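Side-chain contacts in intracellular exo-alpha-(1->5)-L-arabinofuranosidase (Bifidobacterium longum, PDB 2Y2W), which cleaves terminal alpha-(1->5)-linked arabinofuranosyl residues from branched and debranched arabinans and also acts on wheat arabinoxylan: residues M147-F152 with L181-G186; Y153-S156 with G160-I163; K175-E180 with D235-A240; D194-N199 with E203-K208. All blocks are in the same frame, centred on the assembly; numbering follows the deposited sequence.

Contact 1: residues M147-F152 with L181-G186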
loop_
_atom_site.group_PDB
_atom_site.type_symbol
_atom_site.label_atom_id
_atom_site.label_comp_id
_atom_site.label_asym_id
_atom_site.label_seq_id
_atom_site.Cartn_x
_atom_site.Cartn_y
_atom_site.Cartn_z
ATOM N N MET D 147 7.921 -1.236 27.846
ATOM C CA MET D 147 9.124 -1.620 27.116
ATOM C C MET D 147 9.021 -1.250 25.634
ATOM O O MET D 147 7.996 -1.479 24.986
ATOM C CB MET D 147 9.401 -3.114 27.272
ATOM C CG MET D 147 10.066 -3.486 28.587
ATOM S SD MET D 147 11.846 -3.185 28.607
ATOM C CE MET D 147 12.411 -4.312 27.337
ATOM N N GLY D 148 10.097 -0.660 25.124
ATOM C CA GLY D 148 10.227 -0.298 23.722
ATOM C C GLY D 148 11.691 -0.358 23.341
ATOM O O GLY D 148 12.510 -0.883 24.097
ATOM N N ILE D 149 12.026 0.192 22.176
ATOM C CA ILE D 149 13.393 0.116 21.659
ATOM C C ILE D 149 14.411 0.901 22.502
ATOM O O ILE D 149 15.570 0.505 22.589
ATOM C CB ILE D 149 13.470 0.478 20.136
ATOM C CG1 ILE D 149 14.858 0.164 19.557
ATOM C CG2 ILE D 149 13.057 1.925 19.879
ATOM C CD1 ILE D 149 15.264 -1.299 19.665
ATOM N N ASP D 150 13.968 1.998 23.118
ATOM C CA ASP D 150 14.787 2.748 24.073
ATOM C C ASP D 150 15.198 1.842 25.236
ATOM O O ASP D 150 16.370 1.792 25.614
ATOM C CB ASP D 150 14.012 3.951 24.629
ATOM C CG ASP D 150 13.905 5.111 23.641
ATOM O OD1 ASP D 150 14.700 5.180 22.677
ATOM O OD2 ASP D 150 13.023 5.977 23.849
ATOM N N ASP D 151 14.219 1.122 25.780
ATOM C CA ASP D 151 14.412 0.299 26.970
ATOM C C ASP D 151 15.139 -1.003 26.659
ATOM O O ASP D 151 16.037 -1.406 27.405
ATOM C CB ASP D 151 13.066 0.015 27.647
ATOM C CG ASP D 151 12.363 1.282 28.109
ATOM O OD1 ASP D 151 12.896 1.979 29.001
ATOM O OD2 ASP D 151 11.271 1.581 27.581
ATOM N N PHE D 152 14.761 -1.656 25.560
ATOM C CA PHE D 152 15.418 -2.898 25.160
ATOM C C PHE D 152 16.879 -2.672 24.774
ATOM O O PHE D 152 17.712 -3.569 24.935
ATOM C CB PHE D 152 14.665 -3.614 24.033
ATOM C CG PHE D 152 15.180 -5.002 23.761
ATOM C CD1 PHE D 152 14.804 -6.066 24.572
ATOM C CD2 PHE D 152 16.065 -5.238 22.715
ATOM C CE1 PHE D 152 15.291 -7.345 24.334
ATOM C CE2 PHE D 152 16.557 -6.512 22.474
ATOM C CZ PHE D 152 16.168 -7.567 23.282
ATOM N N LEU D 181 14.987 3.574 11.608
ATOM C CA LEU D 181 16.408 3.480 11.291
ATOM C C LEU D 181 17.135 4.781 11.645
ATOM O O LEU D 181 18.187 4.762 12.283
ATOM C CB LEU D 181 16.590 3.136 9.807
ATOM C CG LEU D 181 17.988 3.154 9.180
ATOM C CD1 LEU D 181 18.919 2.142 9.838
ATOM C CD2 LEU D 181 17.876 2.893 7.693
ATOM N N GLU D 182 16.555 5.901 11.228
ATOM C CA GLU D 182 17.081 7.227 11.526
ATOM C C GLU D 182 17.060 7.512 13.030
ATOM O O GLU D 182 18.020 8.056 13.571
ATOM C CB GLU D 182 16.269 8.277 10.769
ATOM C CG GLU D 182 16.783 9.703 10.861
ATOM C CD GLU D 182 15.956 10.675 10.022
ATOM O OE1 GLU D 182 15.182 10.218 9.149
ATOM O OE2 GLU D 182 16.088 11.900 10.221
ATOM N N TYR D 183 15.967 7.140 13.697
ATOM C CA TYR D 183 15.821 7.367 15.136
ATOM C C TYR D 183 16.851 6.579 15.930
ATOM O O TYR D 183 17.442 7.090 16.886
ATOM C CB TYR D 183 14.413 6.991 15.612
ATOM C CG TYR D 183 14.244 7.037 17.116
ATOM C CD1 TYR D 183 13.841 8.207 17.755
ATOM C CD2 TYR D 183 14.494 5.910 17.902
ATOM C CE1 TYR D 183 13.693 8.257 19.130
ATOM C CE2 TYR D 183 14.351 5.950 19.281
ATOM C CZ TYR D 183 13.948 7.126 19.887
ATOM O OH TYR D 183 13.802 7.171 21.251
ATOM N N VAL D 184 17.062 5.336 15.520
ATOM C CA VAL D 184 17.901 4.411 16.261
ATOM C C VAL D 184 19.408 4.586 15.987
ATOM O O VAL D 184 20.229 4.391 16.888
ATOM C CB VAL D 184 17.428 2.953 16.018
ATOM C CG1 VAL D 184 18.081 2.353 14.786
ATOM C CG2 VAL D 184 17.696 2.099 17.223
ATOM N N ASN D 185 19.766 4.972 14.762
ATOM C CA ASN D 185 21.167 4.948 14.325
ATOM C C ASN D 185 21.712 6.259 13.768
ATOM O O ASN D 185 22.908 6.369 13.489
ATOM C CB ASN D 185 21.384 3.832 13.294
ATOM C CG ASN D 185 21.487 2.456 13.926
ATOM O OD1 ASN D 185 21.683 2.323 15.138
ATOM N ND2 ASN D 185 21.356 1.421 13.103
ATOM N N GLY D 186 20.838 7.244 13.600
ATOM C CA GLY D 186 21.234 8.525 13.032
ATOM C C GLY D 186 22.154 9.309 13.944
ATOM O O GLY D 186 22.145 9.125 15.162
#
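Y183 reaches from the last turn of helix 174-185 to D150, in the first turn of helix 149-159, and donates its phenolic proton to OD1, with OH and OD1 2.6 Å apart. The ring leaves the backbone with CG anti to the nitrogen (chi1 173°), which sends the long axis of the tyrosine across to the other helix. The acceptor lies at the ring edge, in plane, and offers its syn lone pair, the one facing OD2. The carboxylate is not coplanar with the ring: the two planes are 36° apart, and the side chains meet at about a right angle. N199 adds a second grip, its ND2 bonding Y183 OH and, weakly, D150 OD2, so one amide touches both partners where they meet. The early position of D150 in its helix is likely to stabilise the negative charge further. An alanine in place of D150 would remove the carboxylate and would probably leave the buried hydroxyl of Y183 without its acceptor and freer to turn.

Beside this polar link runs a lighter apolar one. I149 points at the opposing helix, its CG1 4.2 Å from V184 CG2, while I149 CG2 lies 4.3 Å from Y183 CE2, oblique to the ring. The nearest alpha carbons, those of I149 and V184, are still 8.2 Å apart, so side chains alone span the gap. The pairing is that of successive outer helices in a (beta/alpha)8 barrel, here those before and after strand 162-167.

Contact 2: residues Y153-S156 with G160-I163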
loop_
_atom_site.group_PDB
_atom_site.type_symbol
_atom_site.label_atom_id
_atom_site.label_comp_id
_atom_site.label_asym_id
_atom_site.label_seq_id
_atom_site.Cartn_x
_atom_site.Cartn_y
_atom_site.Cartn_z
ATOM N N TYR D 153 17.183 -1.477 24.266
ATOM C CA TYR D 153 18.565 -1.069 24.033
ATOM C C TYR D 153 19.356 -1.070 25.343
ATOM O O TYR D 153 20.463 -1.603 25.406
ATOM C CB TYR D 153 18.641 0.316 23.379
ATOM C CG TYR D 153 20.046 0.873 23.348
ATOM C CD1 TYR D 153 20.983 0.396 22.430
ATOM C CD2 TYR D 153 20.447 1.855 24.252
ATOM C CE1 TYR D 153 22.281 0.894 22.404
ATOM C CE2 TYR D 153 21.743 2.357 24.238
ATOM C CZ TYR D 153 22.653 1.874 23.310
ATOM O OH TYR D 153 23.937 2.363 23.291
ATOM N N ARG D 154 18.775 -0.464 26.375
ATOM C CA ARG D 154 19.384 -0.429 27.697
ATOM C C ARG D 154 19.567 -1.836 28.258
ATOM O O ARG D 154 20.595 -2.136 28.869
ATOM C CB ARG D 154 18.563 0.442 28.652
ATOM C CG ARG D 154 18.779 1.939 28.449
ATOM C CD ARG D 154 18.041 2.759 29.497
ATOM N NE ARG D 154 16.637 2.974 29.149
ATOM C CZ ARG D 154 16.166 4.074 28.566
ATOM N NH1 ARG D 154 16.981 5.076 28.257
ATOM N NH2 ARG D 154 14.872 4.173 28.292
ATOM N N TRP D 155 18.575 -2.698 28.030
ATOM C CA TRP D 155 18.659 -4.095 28.449
ATOM C C TRP D 155 19.804 -4.810 27.734
ATOM O O TRP D 155 20.574 -5.545 28.360
ATOM C CB TRP D 155 17.336 -4.829 28.204
ATOM C CG TRP D 155 17.320 -6.218 28.775
ATOM C CD1 TRP D 155 16.906 -6.583 30.022
ATOM C CD2 TRP D 155 17.752 -7.420 28.126
ATOM N NE1 TRP D 155 17.048 -7.938 30.189
ATOM C CE2 TRP D 155 17.566 -8.478 29.042
ATOM C CE3 TRP D 155 18.275 -7.707 26.856
ATOM C CZ2 TRP D 155 17.885 -9.807 28.732
ATOM C CZ3 TRP D 155 18.593 -9.025 26.549
ATOM C CH2 TRP D 155 18.397 -10.060 27.485
ATOM N N SER D 156 19.911 -4.581 26.428
ATOM C CA SER D 156 20.954 -5.192 25.609
ATOM C C SER D 156 22.351 -4.681 25.949
ATOM O O SER D 156 23.332 -5.410 25.797
ATOM C CB SER D 156 20.656 -4.974 24.129
ATOM O OG SER D 156 19.382 -5.502 23.794
ATOM N N GLY D 160 25.045 -7.273 27.267
ATOM C CA GLY D 160 26.209 -7.394 26.393
ATOM C C GLY D 160 25.844 -8.072 25.086
ATOM O O GLY D 160 26.715 -8.567 24.363
ATOM N N THR D 161 24.549 -8.091 24.782
ATOM C CA THR D 161 24.036 -8.750 23.586
ATOM C C THR D 161 23.795 -7.756 22.461
ATOM O O THR D 161 23.438 -6.605 22.705
ATOM C CB THR D 161 22.713 -9.507 23.867
ATOM O OG1 THR D 161 21.804 -8.645 24.566
ATOM C CG2 THR D 161 22.961 -10.753 24.703
ATOM N N GLU D 162 24.000 -8.220 21.231
ATOM C CA GLU D 162 23.664 -7.484 20.018
ATOM C C GLU D 162 22.145 -7.503 19.818
ATOM O O GLU D 162 21.471 -8.436 20.263
ATOM C CB GLU D 162 24.361 -8.155 18.836
ATOM C CG GLU D 162 24.262 -7.443 17.492
ATOM C CD GLU D 162 24.925 -8.229 16.367
ATOM O OE1 GLU D 162 25.569 -9.267 16.650
ATOM O OE2 GLU D 162 24.805 -7.811 15.194
ATOM N N ILE D 163 21.614 -6.476 19.157
ATOM C CA ILE D 163 20.178 -6.394 18.862
ATOM C C ILE D 163 19.881 -6.739 17.406
ATOM O O ILE D 163 20.537 -6.235 16.494
ATOM C CB ILE D 163 19.587 -4.992 19.176
ATOM C CG1 ILE D 163 19.772 -4.647 20.654
ATOM C CG2 ILE D 163 18.104 -4.926 18.792
ATOM C CD1 ILE D 163 19.449 -3.211 20.999
HETATM O O HOH W 1 19.983 -7.921 22.715
#
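The carbonyl oxygen of S156 accepts two backbone N-H groups from the chain that leaves helix 149-159: G160 N at 2.9 Å and, more weakly, T161 N at 3.1 Å from S156 O. The first donor stands above the carbonyl plane, with a C=O...N angle of 141°. G160 has a positive phi of 83°, and this glycine just past the helix, together with the bond from T161 N back to S156 O, recalls a Schellman motif.

A water completes the polar layer. It donates to S156 OG at 2.7 Å and to E162 O at 2.9 Å, and it also bonds T161 OG1. T161 presents that oxygen by setting OG1 between its own nitrogen and carbonyl carbon (chi1 49°). S156 OG has a further partner one helical turn back, F152 O, so the hydroxyl is tied to both the helix and the water.

Packing takes over beyond these bonds. I163, the second residue of strand 162-167, brings CG1 to 3.3 Å from S156 OG and CD1 to 3.8 Å from Y153 CA. The same methyl lies at the edge of the Y153 ring, whose hydroxyl bonds E203. On the other flank W155 CZ3 approaches T161 OG1 obliquely at 3.8 Å, while its indole turns toward F92 and helix 94-103. The chemistry implies a helix-to-strand turn of the barrel in which backbone bonds set the reversal, a water joins hydroxyls that do not bond each other directly, and an aliphatic side chain fills in beneath.

Contact 3: residues K175-E180 with D235-A240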
loop_
_atom_site.group_PDB
_atom_site.type_symbol
_atom_site.label_atom_id
_atom_site.label_comp_id
_atom_site.label_asym_id
_atom_site.label_seq_id
_atom_site.Cartn_x
_atom_site.Cartn_y
_atom_site.Cartn_z
ATOM N N LYS D 175 8.151 3.606 4.958
ATOM C CA LYS D 175 8.367 4.913 5.575
ATOM C C LYS D 175 8.701 4.790 7.064
ATOM O O LYS D 175 9.619 5.452 7.548
ATOM C CB LYS D 175 7.166 5.833 5.351
ATOM C CG LYS D 175 7.433 7.288 5.710
ATOM C CD LYS D 175 6.137 8.072 5.824
ATOM C CE LYS D 175 6.388 9.501 6.271
ATOM N NZ LYS D 175 6.656 9.597 7.727
ATOM N N ALA D 176 7.970 3.930 7.773
ATOM C CA ALA D 176 8.211 3.704 9.203
ATOM C C ALA D 176 9.553 3.013 9.450
ATOM O O ALA D 176 10.231 3.304 10.436
ATOM C CB ALA D 176 7.078 2.910 9.824
ATOM N N ALA D 177 9.926 2.106 8.547
ATOM C CA ALA D 177 11.209 1.412 8.628
ATOM C C ALA D 177 12.376 2.396 8.566
ATOM O O ALA D 177 13.315 2.293 9.349
ATOM C CB ALA D 177 11.323 0.367 7.527
ATOM N N LEU D 178 12.300 3.352 7.643
ATOM C CA LEU D 178 13.324 4.394 7.508
ATOM C C LEU D 178 13.307 5.401 8.661
ATOM O O LEU D 178 14.353 5.938 9.036
ATOM C CB LEU D 178 13.196 5.118 6.164
ATOM C CG LEU D 178 13.436 4.280 4.900
ATOM C CD1 LEU D 178 13.083 5.073 3.646
ATOM C CD2 LEU D 178 14.873 3.765 4.823
ATOM N N ASP D 179 12.120 5.659 9.211
ATOM C CA ASP D 179 11.986 6.528 10.382
ATOM C C ASP D 179 12.671 5.920 11.613
ATOM O O ASP D 179 13.430 6.606 12.302
ATOM C CB ASP D 179 10.511 6.843 10.674
ATOM C CG ASP D 179 9.880 7.786 9.644
ATOM O OD1 ASP D 179 10.603 8.356 8.794
ATOM O OD2 ASP D 179 8.640 7.956 9.687
ATOM N N GLU D 180 12.418 4.634 11.870
ATOM C CA GLU D 180 13.031 3.932 13.005
ATOM C C GLU D 180 14.542 3.792 12.844
ATOM O O GLU D 180 15.282 3.877 13.821
ATOM C CB GLU D 180 12.388 2.558 13.231
ATOM C CG GLU D 180 12.980 1.797 14.422
ATOM C CD GLU D 180 12.095 0.678 14.939
ATOM O OE1 GLU D 180 11.522 -0.080 14.120
ATOM O OE2 GLU D 180 11.989 0.548 16.180
ATOM N N ASP D 235 12.204 -5.708 -1.497
ATOM C CA ASP D 235 13.131 -5.085 -2.436
ATOM C C ASP D 235 13.195 -3.577 -2.218
ATOM O O ASP D 235 14.280 -2.996 -2.233
ATOM C CB ASP D 235 12.738 -5.402 -3.885
ATOM C CG ASP D 235 13.666 -4.749 -4.907
ATOM O OD1 ASP D 235 14.893 -4.675 -4.666
ATOM O OD2 ASP D 235 13.161 -4.314 -5.962
ATOM N N LYS D 236 12.033 -2.956 -2.014
ATOM C CA LYS D 236 11.944 -1.521 -1.733
ATOM C C LYS D 236 12.591 -1.151 -0.395
ATOM O O LYS D 236 13.398 -0.222 -0.329
ATOM C CB LYS D 236 10.486 -1.048 -1.762
ATOM C CG LYS D 236 9.867 -0.992 -3.154
ATOM C CD LYS D 236 8.361 -0.740 -3.090
ATOM C CE LYS D 236 7.696 -0.929 -4.451
ATOM N NZ LYS D 236 7.817 -2.322 -4.989
ATOM N N VAL D 237 12.244 -1.894 0.657
ATOM C CA VAL D 237 12.728 -1.607 2.012
ATOM C C VAL D 237 14.226 -1.890 2.180
ATOM O O VAL D 237 14.948 -1.081 2.768
ATOM C CB VAL D 237 11.899 -2.353 3.094
ATOM C CG1 VAL D 237 12.402 -2.021 4.494
ATOM C CG2 VAL D 237 10.427 -1.991 2.976
ATOM N N ALA D 238 14.683 -3.031 1.663
ATOM C CA ALA D 238 16.093 -3.429 1.770
ATOM C C ALA D 238 17.025 -2.468 1.038
ATOM O O ALA D 238 18.082 -2.106 1.558
ATOM C CB ALA D 238 16.295 -4.852 1.272
ATOM N N HIS D 239 16.627 -2.059 -0.164
ATOM C CA HIS D 239 17.395 -1.088 -0.940
ATOM C C HIS D 239 17.525 0.254 -0.223
ATOM O O HIS D 239 18.630 0.786 -0.091
ATOM C CB HIS D 239 16.780 -0.875 -2.326
ATOM C CG HIS D 239 17.253 0.376 -3.001
ATOM N ND1 HIS D 239 16.480 1.515 -3.081
ATOM C CD2 HIS D 239 18.434 0.679 -3.589
ATOM C CE1 HIS D 239 17.158 2.459 -3.708
ATOM N NE2 HIS D 239 18.346 1.977 -4.027
ATOM N N ALA D 240 16.391 0.790 0.226
ATOM C CA ALA D 240 16.335 2.092 0.883
ATOM C C ALA D 240 17.129 2.117 2.184
ATOM O O ALA D 240 17.827 3.089 2.469
ATOM C CB ALA D 240 14.891 2.502 1.129
#
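A177 aims its methyl group at V237, and CB meets CG1 of the valine at 4.0 Å. V237 does not point straight back: its beta carbon is directed past the other helix, and only the CG1 branch, anti to the backbone nitrogen (chi1 -179°), turns to the alanine. At the next residue of helix 174-185, and one turn along helix 227-244, the sizes are exchanged. A240 now supplies the small side chain aimed across the gap, and L178 the branched one. The leucine leaves its helix at a slant, yet its tip spreads over the alanine, with CD2 3.9 Å and CD1 4.0 Å from A240 CB. CD2 also rests against the backbone, 3.8 Å from A240 O.

This exchange of alanine and larger partner joins helices 174-185 and 227-244, the outer helices that follow the third and fourth strands of the (beta/alpha)8 barrel. Small residues on each side let the backbones come close, the alpha carbons of A177 and V237 being 7.4 Å apart. No hydrogen bond crosses the contact. V237 also packs on I212 of strand 209-212 beneath it, whereas L178 touches L137 of a second subunit, and K236 forms a salt bridge with E229 of that same neighbouring subunit.

Contact 4: residues D194-N199 with E203-K208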
loop_
_atom_site.group_PDB
_atom_site.type_symbol
_atom_site.label_atom_id
_atom_site.label_comp_id
_atom_site.label_asym_id
_atom_site.label_seq_id
_atom_site.Cartn_x
_atom_site.Cartn_y
_atom_site.Cartn_z
ATOM N N ASP D 194 17.466 13.479 17.234
ATOM C CA ASP D 194 17.380 14.391 18.377
ATOM C C ASP D 194 16.355 13.930 19.414
ATOM O O ASP D 194 16.517 14.199 20.607
ATOM C CB ASP D 194 17.082 15.821 17.918
ATOM C CG ASP D 194 18.286 16.495 17.264
ATOM O OD1 ASP D 194 19.322 15.824 17.055
ATOM O OD2 ASP D 194 18.196 17.705 16.957
ATOM N N GLN D 195 15.317 13.232 18.956
ATOM C CA GLN D 195 14.348 12.605 19.856
ATOM C C GLN D 195 15.000 11.528 20.713
ATOM O O GLN D 195 14.744 11.458 21.911
ATOM C CB GLN D 195 13.166 12.015 19.083
ATOM C CG GLN D 195 12.062 13.011 18.774
ATOM C CD GLN D 195 10.838 12.356 18.156
ATOM O OE1 GLN D 195 10.315 11.368 18.676
ATOM N NE2 GLN D 195 10.369 12.913 17.042
ATOM N N ARG D 196 15.846 10.704 20.098
ATOM C CA ARG D 196 16.585 9.668 20.823
ATOM C C ARG D 196 17.482 10.291 21.889
ATOM O O ARG D 196 17.540 9.803 23.019
ATOM C CB ARG D 196 17.426 8.828 19.864
ATOM C CG ARG D 196 17.871 7.488 20.433
ATOM C CD ARG D 196 19.296 7.129 20.034
ATOM N NE ARG D 196 19.604 7.482 18.652
ATOM C CZ ARG D 196 20.452 8.439 18.284
ATOM N NH1 ARG D 196 21.104 9.157 19.190
ATOM N NH2 ARG D 196 20.649 8.677 16.995
ATOM N N VAL D 197 18.174 11.366 21.512
ATOM C CA VAL D 197 19.024 12.129 22.427
ATOM C C VAL D 197 18.206 12.679 23.601
ATOM O O VAL D 197 18.601 12.540 24.760
ATOM C CB VAL D 197 19.757 13.287 21.687
ATOM C CG1 VAL D 197 20.608 14.103 22.654
ATOM C CG2 VAL D 197 20.617 12.743 20.547
ATOM N N ALA D 198 17.060 13.283 23.290
ATOM C CA ALA D 198 16.155 13.819 24.305
ATOM C C ALA D 198 15.564 12.717 25.183
ATOM O O ALA D 198 15.242 12.953 26.350
ATOM C CB ALA D 198 15.051 14.628 23.653
ATOM N N ASN D 199 15.438 11.517 24.621
ATOM C CA ASN D 199 14.916 10.364 25.354
ATOM C C ASN D 199 15.943 9.678 26.261
ATOM O O ASN D 199 15.605 8.736 26.980
ATOM C CB ASN D 199 14.287 9.349 24.392
ATOM C CG ASN D 199 13.006 9.860 23.743
ATOM O OD1 ASN D 199 12.516 10.947 24.057
ATOM N ND2 ASN D 199 12.462 9.074 22.826
ATOM N N GLU D 203 24.261 8.598 21.872
ATOM C CA GLU D 203 24.944 7.915 20.779
ATOM C C GLU D 203 23.981 7.034 19.977
ATOM O O GLU D 203 22.992 6.536 20.526
ATOM C CB GLU D 203 26.112 7.078 21.331
ATOM C CG GLU D 203 25.726 5.732 21.976
ATOM C CD GLU D 203 25.009 5.851 23.326
ATOM O OE1 GLU D 203 24.744 6.982 23.799
ATOM O OE2 GLU D 203 24.713 4.792 23.922
ATOM N N PRO D 204 24.254 6.853 18.669
ATOM C CA PRO D 204 23.500 5.872 17.889
ATOM C C PRO D 204 23.599 4.479 18.503
ATOM O O PRO D 204 24.616 4.139 19.109
ATOM C CB PRO D 204 24.191 5.908 16.527
ATOM C CG PRO D 204 24.673 7.303 16.413
ATOM C CD PRO D 204 25.110 7.688 17.805
ATOM N N MET D 205 22.542 3.691 18.344
ATOM C CA MET D 205 22.466 2.362 18.942
ATOM C C MET D 205 23.294 1.316 18.193
ATOM O O MET D 205 23.542 0.225 18.717
ATOM C CB MET D 205 21.009 1.913 19.052
ATOM C CG MET D 205 20.149 2.828 19.904
ATOM S SD MET D 205 18.524 2.120 20.187
ATOM C CE MET D 205 17.668 3.492 20.959
ATOM N N ASP D 206 23.724 1.662 16.979
ATOM C CA ASP D 206 24.513 0.778 16.114
ATOM C C ASP D 206 23.887 -0.608 15.953
ATOM O O ASP D 206 24.510 -1.632 16.259
ATOM C CB ASP D 206 25.968 0.672 16.597
ATOM C CG ASP D 206 26.716 1.992 16.517
ATOM O OD1 ASP D 206 26.299 2.890 15.747
ATOM O OD2 ASP D 206 27.736 2.126 17.228
ATOM N N ILE D 207 22.643 -0.628 15.481
ATOM C CA ILE D 207 21.968 -1.878 15.164
ATOM C C ILE D 207 22.265 -2.256 13.709
ATOM O O ILE D 207 21.848 -1.565 12.776
ATOM C CB ILE D 207 20.453 -1.794 15.462
ATOM C CG1 ILE D 207 20.241 -1.516 16.956
ATOM C CG2 ILE D 207 19.739 -3.080 15.031
ATOM C CD1 ILE D 207 18.804 -1.257 17.366
ATOM N N LYS D 208 23.022 -3.341 13.545
ATOM C CA LYS D 208 23.459 -3.839 12.238
ATOM C C LYS D 208 22.425 -4.730 11.559
ATOM O O LYS D 208 22.084 -4.523 10.391
ATOM C CB LYS D 208 24.755 -4.637 12.388
ATOM C CG LYS D 208 26.026 -3.894 12.031
ATOM C CD LYS D 208 27.232 -4.814 12.202
ATOM C CE LYS D 208 28.480 -4.236 11.558
ATOM N NZ LYS D 208 29.622 -5.192 11.629
#
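R196 and P204 hold the nearest alpha carbons, 8.4 Å apart, where the end of helix 191-198 faces a chain without regular structure that returns toward the barrel. The arginine spans most of the distance to P204. Its side chain starts anti to the backbone nitrogen (chi1 -162°) and then bends at chi2 and chi3, which lays the guanidinium flat against the backbone of the returning chain. P204 CA sits over the centre of one face, 4.0 Å from its plane. E203 O lies on a face as well, 3.5 Å from R196 NH1, but the angle is too poor for a hydrogen bond, so this is a close approach and no bond.

M205 works on the aliphatic stem instead. Extended beyond CG, it slides past the arginine in the opposite direction until CE lies 4.0 Å from R196 CG and 4.1 Å from R196 CD. The N-H groups of the guanidinium bond carbonyls outside the two segments: NE that of Y183, NH1 that of I201. A leucine at R196 would probably leave these two carbonyls without their donors and open a gap over P204. The positive charge beside the last turn of helix 174-185 is likely to be favourable, since carbonyls crowd that end.

The CB of E203 points away from helix 191-198, and its OE2 bonds Y153 OH of helix 149-159. M205 touches that helix too and pairs its backbone with V184 of helix 174-185, while P204 packs on H365 of a second subunit, just before the chain enters strand 209-212.

How the contacts relate
All four contacts are largely buried and join neighbouring elements of the barrel. Contacts 1 and 2 share helix 149-159, one using its start against the next helix and the other its middle and following turn against strand 162-167; contacts 1 and 3 share helix 174-185. Contact 3, purely aliphatic across its two helices, lies by the second subunit, which contacts 1 and 4 also touch. Contact 2, closest to the chain's centre, relies on backbone bonds and a water. Contacts 1 and 4, with centres about 6 Å apart, mix charge and apolar packing and are stitched together by Y183, while the bond from Y153 to E203 ties contact 2 to contact 4.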